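Local coordinates for capsid polyprotein VP90 (Turkey astrovirus 2, PDB 3TS3), which forms, through its P2 globular domain, the projecting spike of the astrovirus capsid, a coat that probably self-assembles as an icosahedral T=3 immature particle, at residues 41-44 against 45-48; 72-75 against 76-79; 99-102 against 103-106. All coordinates share one frame; numbering follows the deposited sequence.

Interaction 1: residues 41-44 against 45-48; sequences AATT and SSRY
S46 meets T43 twice, with its hydroxyl on T43 N and its backbone N on T43 O. The hydroxyl of S46 reaches back so that OG accepts the backbone N of T43 at 3.0 Å, in a nearly straight bond (170° at the hydrogen). The same OG gives a second hydrogen bond to the carbonyl of I79 on strand 76-81, which ties the turn to the sheet. This hydroxyl also lies against A42, whose CB is 3.7 Å from S46 OG. T43 OG1 sits between its own N and carbonyl carbon (chi1 67°), which turns it forward over the turn to accept S45 N at 3.2 Å. S46 N closes the turn on T43 O at 3.0 Å. A water completes the grip by donating to T43 O at 2.7 Å and accepting from R47 N at 3.0 Å. NH1 of R47 forms a salt bridge with D174, while F208 of the second subunit packs on A42 and T44. A type I beta turn from T43 to S46 with an ST turn nested at its start thus leads the chain into strand 47-52 of the antiparallel sheet.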
loop_
_atom_site.group_PDB
_atom_site.type_symbol
_atom_site.label_atom_id
_atom_site.label_comp_id
_atom_site.label_asym_id
_atom_site.label_seq_id
_atom_site.Cartn_x
_atom_site.Cartn_y
_atom_site.Cartn_z
ATOM N N ALA C 41 9.341 -9.357 2.149
ATOM C CA ALA C 41 9.695 -10.722 2.481
ATOM C C ALA C 41 10.661 -10.703 3.655
ATOM O O ALA C 41 11.511 -9.833 3.748
ATOM C CB ALA C 41 10.302 -11.431 1.291
ATOM N N ALA C 42 10.484 -11.664 4.548
ATOM C CA ALA C 42 11.309 -11.781 5.740
ATOM C C ALA C 42 11.957 -13.149 5.828
ATOM O O ALA C 42 11.430 -14.129 5.328
ATOM C CB ALA C 42 10.478 -11.537 6.989
ATOM N N THR C 43 13.095 -13.187 6.507
ATOM C CA THR C 43 13.811 -14.408 6.798
ATOM C C THR C 43 14.105 -14.408 8.284
ATOM O O THR C 43 13.730 -13.498 9.008
ATOM C CB THR C 43 15.139 -14.534 6.047
ATOM O OG1 THR C 43 16.049 -13.536 6.516
ATOM C CG2 THR C 43 14.933 -14.397 4.553
ATOM N N THR C 44 14.792 -15.452 8.715
ATOM C CA THR C 44 15.151 -15.619 10.106
ATOM C C THR C 44 16.099 -14.523 10.566
ATOM O O THR C 44 16.270 -14.320 11.753
ATOM C CB THR C 44 15.750 -17.007 10.369
ATOM O OG1 THR C 44 16.718 -17.309 9.360
ATOM C CG2 THR C 44 14.654 -18.048 10.334
ATOM N N SER C 45 16.729 -13.836 9.626
ATOM C CA SER C 45 17.634 -12.756 9.977
ATOM C C SER C 45 16.952 -11.389 10.044
ATOM O O SER C 45 17.564 -10.418 10.434
ATOM C CB SER C 45 18.795 -12.697 8.988
ATOM O OG SER C 45 19.556 -13.879 9.044
ATOM N N SER C 46 15.694 -11.319 9.631
ATOM C CA SER C 46 14.962 -10.056 9.586
ATOM C C SER C 46 14.690 -9.372 10.916
ATOM O O SER C 46 14.763 -8.162 11.012
ATOM C CB SER C 46 13.659 -10.231 8.813
ATOM O OG SER C 46 13.939 -10.424 7.439
ATOM N N ARG C 47 14.361 -10.156 11.930
ATOM C CA ARG C 47 13.986 -9.596 13.221
ATOM C C ARG C 47 15.153 -9.547 14.197
ATOM O O ARG C 47 15.749 -10.559 14.516
ATOM C CB ARG C 47 12.850 -10.421 13.823
ATOM C CG ARG C 47 12.261 -9.850 15.112
ATOM C CD ARG C 47 11.274 -10.808 15.743
ATOM N NE ARG C 47 11.937 -12.036 16.153
ATOM C CZ ARG C 47 11.359 -13.011 16.838
ATOM N NH1 ARG C 47 10.098 -12.910 17.211
ATOM N NH2 ARG C 47 12.051 -14.089 17.155
ATOM N N TYR C 48 15.455 -8.340 14.657
ATOM C CA TYR C 48 16.505 -8.111 15.631
ATOM C C TYR C 48 15.905 -7.437 16.862
ATOM O O TYR C 48 15.232 -6.425 16.757
ATOM C CB TYR C 48 17.604 -7.238 15.016
ATOM C CG TYR C 48 18.705 -6.878 15.970
ATOM C CD1 TYR C 48 19.704 -7.781 16.283
ATOM C CD2 TYR C 48 18.745 -5.628 16.556
ATOM C CE1 TYR C 48 20.704 -7.451 17.156
ATOM C CE2 TYR C 48 19.742 -5.293 17.433
ATOM C CZ TYR C 48 20.719 -6.202 17.723
ATOM O OH TYR C 48 21.718 -5.863 18.594
HETATM O O HOH W 1 13.361 -12.942 11.615
#

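Interaction 2: residues 72-75 against 76-79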
loop_
_atom_site.group_PDB
_atom_site.type_symbol
_atom_site.label_atom_id
_atom_site.label_comp_id
_atom_site.label_asym_id
_atom_site.label_seq_id
_atom_site.Cartn_x
_atom_site.Cartn_y
_atom_site.Cartn_z
ATOM N N ASP C 72 13.436 6.815 15.698
ATOM C CA ASP C 72 12.833 6.658 17.015
ATOM C C ASP C 72 13.509 5.537 17.797
ATOM O O ASP C 72 13.865 4.518 17.232
ATOM C CB ASP C 72 11.339 6.354 16.893
ATOM C CG ASP C 72 10.554 7.508 16.313
ATOM O OD1 ASP C 72 10.498 8.575 16.945
ATOM O OD2 ASP C 72 9.981 7.348 15.228
ATOM N N ALA C 73 13.662 5.726 19.101
ATOM C CA ALA C 73 14.200 4.672 19.948
ATOM C C ALA C 73 13.246 3.490 19.876
ATOM O O ALA C 73 12.042 3.677 19.848
ATOM C CB ALA C 73 14.305 5.159 21.390
ATOM N N ALA C 74 13.794 2.279 19.820
ATOM C CA ALA C 74 12.982 1.072 19.713
ATOM C C ALA C 74 13.731 -0.183 20.148
ATOM O O ALA C 74 14.943 -0.177 20.232
ATOM C CB ALA C 74 12.478 0.907 18.289
ATOM N N SER C 75 12.990 -1.249 20.425
ATOM C CA SER C 75 13.579 -2.543 20.769
ATOM C C SER C 75 13.428 -3.604 19.674
ATOM O O SER C 75 14.031 -4.658 19.755
ATOM C CB SER C 75 12.984 -3.076 22.077
ATOM O OG SER C 75 13.376 -2.296 23.193
ATOM N N TRP C 76 12.590 -3.339 18.678
ATOM C CA TRP C 76 12.358 -4.304 17.609
ATOM C C TRP C 76 12.724 -3.718 16.243
ATOM O O TRP C 76 12.122 -2.772 15.775
ATOM C CB TRP C 76 10.908 -4.794 17.647
ATOM C CG TRP C 76 10.565 -5.506 18.933
ATOM C CD1 TRP C 76 9.994 -4.961 20.046
ATOM C CD2 TRP C 76 10.784 -6.888 19.235
ATOM N NE1 TRP C 76 9.848 -5.916 21.018
ATOM C CE2 TRP C 76 10.314 -7.110 20.540
ATOM C CE3 TRP C 76 11.325 -7.964 18.523
ATOM C CZ2 TRP C 76 10.376 -8.351 21.149
ATOM C CZ3 TRP C 76 11.380 -9.199 19.133
ATOM C CH2 TRP C 76 10.906 -9.383 20.430
ATOM N N TRP C 77 13.734 -4.316 15.633
ATOM C CA TRP C 77 14.322 -3.826 14.404
ATOM C C TRP C 77 14.093 -4.825 13.289
ATOM O O TRP C 77 14.243 -6.011 13.479
ATOM C CB TRP C 77 15.805 -3.532 14.639
ATOM C CG TRP C 77 15.942 -2.479 15.681
ATOM C CD1 TRP C 77 16.139 -2.663 17.017
ATOM C CD2 TRP C 77 15.816 -1.069 15.484
ATOM N NE1 TRP C 77 16.173 -1.449 17.659
ATOM C CE2 TRP C 77 15.980 -0.455 16.737
ATOM C CE3 TRP C 77 15.603 -0.265 14.365
ATOM C CZ2 TRP C 77 15.917 0.924 16.899
ATOM C CZ3 TRP C 77 15.550 1.091 14.527
ATOM C CH2 TRP C 77 15.711 1.676 15.781
ATOM N N ASN C 78 13.675 -4.321 12.145
ATOM C CA ASN C 78 13.273 -5.173 11.050
ATOM C C ASN C 78 14.004 -4.869 9.759
ATOM O O ASN C 78 14.008 -3.750 9.305
ATOM C CB ASN C 78 11.766 -5.013 10.853
ATOM C CG ASN C 78 10.995 -5.259 12.131
ATOM O OD1 ASN C 78 10.717 -6.387 12.476
ATOM N ND2 ASN C 78 10.661 -4.197 12.841
ATOM N N ILE C 79 14.623 -5.893 9.188
ATOM C CA ILE C 79 15.288 -5.777 7.907
ATOM C C ILE C 79 14.477 -6.630 6.934
ATOM O O ILE C 79 14.589 -7.850 6.930
ATOM C CB ILE C 79 16.725 -6.321 8.004
ATOM C CG1 ILE C 79 17.470 -5.644 9.154
ATOM C CG2 ILE C 79 17.471 -6.109 6.709
ATOM C CD1 ILE C 79 18.798 -6.280 9.498
#
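From A74 to W77 the backbone turns a corner at S75 as it enters strand 76-81, an inner strand of the spike's antiparallel sheet that pairs with 47-52 and 164-171. A74 is almost fully extended, S75 breaks this course with a psi of -12°, and from W76 onward the chain is regular beta strand. The bend leaves the carbonyl of A74 beside the indole of the residue three positions on, and the contact is built around that ring.

W77 carries its indole back over the corner because CG lies anti to the carbonyl carbon, beside its own N (chi1 -61°). The methyl of A74 then sits over one face of the ring, offset toward the rim, with CB 3.7 Å from W77 CZ2. The NE1 of W77 makes a weak hydrogen bond to A74 O at 3.1 Å, bent to 129° at the hydrogen, and a second weak one to the carbonyl of N50. Two poor bonds therefore share one buried N-H. At the far end of the ring, CH2 comes within 3.7 Å of D72 O, and L131 of helix 129-135 also touches this indole.

W76 follows the alternation of a strand and sends its ring to the other side of the sheet. The polar groups of S75 are bonded to strand 47-52: its OG to Q51, and its carbonyl to the side-chain amide of N49. That same carbonyl lies over one face of the W76 ring, with S75 O 3.7 Å from W76 CG.

Interaction 3: residues 99-102 against 103-106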
loop_
_atom_site.group_PDB
_atom_site.type_symbol
_atom_site.label_atom_id
_atom_site.label_comp_id
_atom_site.label_asym_id
_atom_site.label_seq_id
_atom_site.Cartn_x
_atom_site.Cartn_y
_atom_site.Cartn_z
ATOM N N MET C 99 4.450 3.765 -11.006
ATOM C CA MET C 99 5.230 4.316 -12.078
ATOM C C MET C 99 6.639 3.765 -12.025
ATOM O O MET C 99 7.352 3.956 -12.997
ATOM C CB MET C 99 5.188 5.863 -12.127
ATOM C CG MET C 99 5.525 6.587 -10.821
ATOM S SD MET C 99 7.303 6.857 -10.650
ATOM C CE MET C 99 7.496 6.979 -8.873
ATOM N N GLN C 100 6.934 2.931 -11.036
ATOM C CA GLN C 100 8.125 2.086 -11.051
ATOM C C GLN C 100 7.838 0.758 -10.403
ATOM O O GLN C 100 7.024 0.659 -9.512
ATOM C CB GLN C 100 9.315 2.686 -10.280
ATOM C CG GLN C 100 9.682 4.105 -10.608
ATOM C CD GLN C 100 10.551 4.242 -11.841
ATOM O OE1 GLN C 100 10.925 3.265 -12.482
ATOM N NE2 GLN C 100 10.880 5.474 -12.169
ATOM N N THR C 101 8.547 -0.263 -10.862
ATOM C CA THR C 101 8.664 -1.510 -10.145
ATOM C C THR C 101 10.064 -1.445 -9.560
ATOM O O THR C 101 10.828 -0.558 -9.884
ATOM C CB THR C 101 8.561 -2.736 -11.032
ATOM O OG1 THR C 101 9.579 -2.687 -12.027
ATOM C CG2 THR C 101 7.207 -2.800 -11.704
ATOM N N MET C 102 10.405 -2.378 -8.692
ATOM C CA MET C 102 11.756 -2.396 -8.158
ATOM C C MET C 102 12.739 -2.636 -9.302
ATOM O O MET C 102 13.835 -2.115 -9.304
ATOM C CB MET C 102 11.917 -3.425 -7.039
ATOM C CG MET C 102 11.190 -3.061 -5.727
ATOM S SD MET C 102 11.605 -1.429 -5.027
ATOM C CE MET C 102 10.219 -0.457 -5.652
ATOM N N LYS C 103 12.340 -3.437 -10.279
ATOM C CA LYS C 103 13.220 -3.673 -11.416
ATOM C C LYS C 103 13.504 -2.416 -12.237
ATOM O O LYS C 103 14.645 -2.109 -12.523
ATOM C CB LYS C 103 12.607 -4.737 -12.329
ATOM C CG LYS C 103 13.408 -4.998 -13.587
ATOM C CD LYS C 103 12.663 -5.878 -14.564
ATOM C CE LYS C 103 12.527 -7.285 -14.050
ATOM N NZ LYS C 103 12.017 -8.147 -15.151
ATOM N N THR C 104 12.464 -1.684 -12.609
ATOM C CA THR C 104 12.654 -0.441 -13.356
ATOM C C THR C 104 13.401 0.617 -12.530
ATOM O O THR C 104 14.145 1.432 -13.052
ATOM C CB THR C 104 11.349 0.125 -13.957
ATOM O OG1 THR C 104 10.495 0.582 -12.914
ATOM C CG2 THR C 104 10.624 -0.925 -14.791
ATOM N N LEU C 105 13.195 0.580 -11.225
ATOM C CA LEU C 105 13.812 1.547 -10.330
ATOM C C LEU C 105 15.335 1.415 -10.335
ATOM O O LEU C 105 16.039 2.335 -9.966
ATOM C CB LEU C 105 13.244 1.421 -8.920
ATOM C CG LEU C 105 13.595 2.536 -7.928
ATOM C CD1 LEU C 105 13.186 3.917 -8.430
ATOM C CD2 LEU C 105 12.949 2.229 -6.596
ATOM N N LYS C 106 15.828 0.273 -10.790
ATOM C CA LYS C 106 17.271 0.036 -10.827
ATOM C C LYS C 106 17.921 1.052 -11.756
ATOM O O LYS C 106 19.087 1.368 -11.625
ATOM C CB LYS C 106 17.606 -1.387 -11.279
ATOM C CG LYS C 106 17.308 -2.455 -10.253
ATOM C CD LYS C 106 17.748 -3.837 -10.725
ATOM C CE LYS C 106 17.427 -4.888 -9.671
ATOM N NZ LYS C 106 17.814 -6.262 -10.099
#
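The amide of Q100 meets T104 through its oxygen: T104 OG1 donates to Q100 OE1 at 2.8 Å, in the carbonyl plane and on a lone pair, with 144° at the oxygen. The other flat group is the T101 peptide, whose carbonyl takes L105 N at 2.9 Å. They flank a capping box, in which T101 is the N-cap of the short, weakly bonded helix 102-105 directly after strand 98-101. In the box, T104 N reaches T101 OG1 at 3.1 Å almost in a straight line (176°), and T101 N returns a bond to T104 OG1 at 3.0 Å.

T104 OG1 is therefore gripped twice, accepting from the backbone of T101 and donating to the amide of Q100, and this fixes the rotation of its hydroxyl. Its chi1 of 69° places OG1 between N and the carbonyl carbon, facing back toward the strand. The amide is held in turn by T14, which also hydrogen-bonds OE1, and by the carbonyl of F17, which binds NE2. Just before the cap, M99 and Q100 both face L88 on strand 87-90, a classic beta bulge.

Apolar contacts lie alongside these bonds. L105 crosses the chain of Q100 at about a right angle, its CD1 4.1 Å from Q100 CG, and L4 of the second subunit packs on T104. M102 and L105 lie side by side and point the same way, with M102 CE 3.9 Å from L105 CD2.

How the interactions relate
Interactions 1 and 2 touch across neighbouring strands of one sheet: Y48 O is probably hydrogen-bonded to W77 N at 2.8 Å, and R47 CD packs on W76 CZ3 at 3.8 Å. Interaction 3 lies apart, its centre about 27 Å from that of interaction 2 and across the chain's centre, although strand 98-101 belongs to the same sheet. Its residues are mostly buried, the turn at 41-48 has several exposed ones, and interaction 2 is intermediate, with no touching residue fully exposed. The chemistry follows: hydroxyls and a water hold the turn, an indole packs against the corner at 72-79, and a hydroxyl-amide network with apolar packing starts the helix. Interactions 1 and 3 also meet the second subunit.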